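Local coordinates for protein amidase, hydantoinase/carbamoylase family (Burkholderia ambifaria, PDB 5TP4) that probably hydrolyses N-carbamoyl-L-amino acids as a zinc-dependent amidase of the peptidase M20 family, at residues N406-L409 against N410-A414. Sequence-based numbering, arbitrary orientation.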
ATOM      1  N   ASN B 406      39.426  14.771  15.975  1.00 10.11           N
ATOM      2  CA  ASN B 406      40.077  15.536  17.042  1.00  7.74           C
ATOM      3  C   ASN B 406      39.325  15.396  18.357  1.00 11.79           C
ATOM      4  O   ASN B 406      39.943  15.272  19.425  1.00 12.44           O
ATOM      5  CB  ASN B 406      40.191  17.007  16.664  1.00  8.13           C
ATOM      6  CG  ASN B 406      41.258  17.247  15.616  1.00  9.33           C
ATOM      7  OD1 ASN B 406      42.176  16.432  15.443  1.00 12.79           O
ATOM      8  ND2 ASN B 406      41.168  18.391  14.934  1.00 12.72           N
ATOM      9  N   VAL B 407      37.988  15.421  18.302  1.00 10.60           N
ATOM     10  CA  VAL B 407      37.198  15.252  19.521  1.00  9.08           C
ATOM     11  C   VAL B 407      37.345  13.834  20.049  1.00  8.46           C
ATOM     12  O   VAL B 407      37.550  13.620  21.255  1.00  8.35           O
ATOM     13  CB  VAL B 407      35.723  15.607  19.259  1.00  8.38           C
ATOM     14  CG1 VAL B 407      34.844  15.130  20.431  1.00  8.66           C
ATOM     15  CG2 VAL B 407      35.583  17.130  19.075  1.00  8.20           C
ATOM     16  N   LEU B 408      37.253  12.839  19.161  1.00  9.15           N
ATOM     17  CA  LEU B 408      37.431  11.449  19.576  1.00  5.81           C
ATOM     18  C   LEU B 408      38.781  11.257  20.240  1.00 11.73           C
ATOM     19  O   LEU B 408      38.890  10.644  21.308  1.00 10.44           O
ATOM     20  CB  LEU B 408      37.308  10.524  18.368  1.00  7.54           C
ATOM     21  CG  LEU B 408      37.522   9.015  18.649  1.00  8.82           C
ATOM     22  CD1 LEU B 408      36.347   8.515  19.539  1.00 10.04           C
ATOM     23  CD2 LEU B 408      37.599   8.241  17.343  1.00  8.27           C
ATOM     24  N   LEU B 409      39.826  11.791  19.614  1.00 10.15           N
ATOM     25  CA  LEU B 409      41.177  11.633  20.137  1.00 10.21           C
ATOM     26  C   LEU B 409      41.279  12.170  21.546  1.00  9.72           C
ATOM     27  O   LEU B 409      41.900  11.549  22.419  1.00 11.15           O
ATOM     28  CB  LEU B 409      42.157  12.386  19.229  1.00 12.55           C
ATOM     29  CG  LEU B 409      43.558  12.666  19.763  1.00 13.95           C
ATOM     30  CD1 LEU B 409      44.376  11.354  19.865  1.00  8.74           C
ATOM     31  CD2 LEU B 409      44.258  13.658  18.810  1.00 13.24           C
ATOM     32  N   ASN B 410      40.737  13.366  21.776  1.00  9.45           N
ATOM     33  CA  ASN B 410      40.987  13.995  23.059  1.00  8.84           C
ATOM     34  C   ASN B 410      40.062  13.455  24.137  1.00 10.67           C
ATOM     35  O   ASN B 410      40.446  13.438  25.312  1.00 10.62           O
ATOM     36  CB  ASN B 410      40.884  15.514  22.928  1.00  9.54           C
ATOM     37  CG  ASN B 410      42.154  16.110  22.376  1.00 11.86           C
ATOM     38  OD1 ASN B 410      43.066  16.421  23.135  1.00 13.84           O
ATOM     39  ND2 ASN B 410      42.259  16.209  21.027  1.00 11.98           N
ATOM     40  N   ALA B 411      38.870  13.001  23.771  1.00  8.54           N
ATOM     41  CA  ALA B 411      38.049  12.303  24.764  1.00  8.16           C
ATOM     42  C   ALA B 411      38.683  10.971  25.154  1.00  9.61           C
ATOM     43  O   ALA B 411      38.727  10.623  26.346  1.00 11.01           O
ATOM     44  CB  ALA B 411      36.633  12.074  24.243  1.00  9.32           C
ATOM     45  N   VAL B 412      39.207  10.220  24.170  1.00 10.12           N
ATOM     46  CA  VAL B 412      39.850   8.946  24.484  1.00  9.71           C
ATOM     47  C   VAL B 412      41.087   9.162  25.346  1.00 11.50           C
ATOM     48  O   VAL B 412      41.322   8.416  26.307  1.00 13.58           O
ATOM     49  CB  VAL B 412      40.179   8.174  23.189  1.00  9.36           C
ATOM     50  CG1 VAL B 412      41.237   7.042  23.435  1.00 12.23           C
ATOM     51  CG2 VAL B 412      38.877   7.632  22.537  1.00 10.44           C
ATOM     52  N   LEU B 413      41.909  10.185  25.029  1.00 10.63           N
ATOM     53  CA  LEU B 413      43.101  10.449  25.836  0.54 12.00           C
ATOM     54  C   LEU B 413      42.742  10.856  27.254  1.00 15.89           C
ATOM     55  O   LEU B 413      43.423  10.470  28.211  1.00 19.83           O
ATOM     56  CB  LEU B 413      43.952  11.542  25.200  0.54 15.37           C
ATOM     57  CG  LEU B 413      44.778  11.095  24.009  0.54  9.07           C
ATOM     58  CD1 LEU B 413      45.779  12.175  23.636  0.54 10.74           C
ATOM     59  CD2 LEU B 413      45.504   9.787  24.293  0.54 11.71           C
ATOM     60  N   ALA B 414      41.690  11.664  27.414  1.00 13.25           N
ATOM     61  CA  ALA B 414      41.271  12.009  28.765  1.00 15.26           C
ATOM     62  C   ALA B 414      40.884  10.755  29.537  1.00 16.18           C
ATOM     63  O   ALA B 414      41.267  10.588  30.699  1.00 13.93           O
ATOM     64  CB  ALA B 414      40.108  13.011  28.721  1.00 12.40           C
TER
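Asn410 grips the carbonyl oxygen of Asn406, one turn earlier, with both its backbone N and its side-chain ND2. The backbone N of Asn410 lies 3.1 Å from Asn406 O, the ordinary helical bond. Its amide nitrogen ND2 reaches Asn406 O at 3.0 Å through a nearly straight N-H. The two donors approach from opposite faces of the carbonyl plane. With CG beside its own backbone N (chi1 -81°), the amide is carried back toward that oxygen, which lies within the amide plane. ND2 also bonds Leu13 O, a link to the N-terminal stretch, and OD1 accepts from NE2 of His7, a residue of the N-terminal tag, so both ends of this buried amide are satisfied and its rotation is fixed.

The next three residues keep the regular i to i+4 bonding, as in Val412 N to Leu408 O at 2.9 Å. Two neighbouring apolar ridges run along the helix. In one, Leu408 and Val412 lie side by side, CD1 of Leu408 meeting CG2 of Val412 at 4.0 Å. In the other, Leu409 and Leu413 have their CD1 methyls 4.1 Å apart, less certainly, since this holds for one of two modelled conformers of Leu413. Packing is tightest where the Val412 CG2 methyl presses on Leu408 O, 3.3 Å away. The looser end is Ala414, partly exposed, whose methyl makes no contact with residues 406-409.

Helix 398-416 packs in the zinc-binding domain of this M20-family fold: Leu409 and Leu413 face helix 105-121, Val407 and Ala411 face helix 340-353, and Leu408, Ala411 and Val412 rest on Phe195 of strand 193-199, which carries the zinc ligand His198.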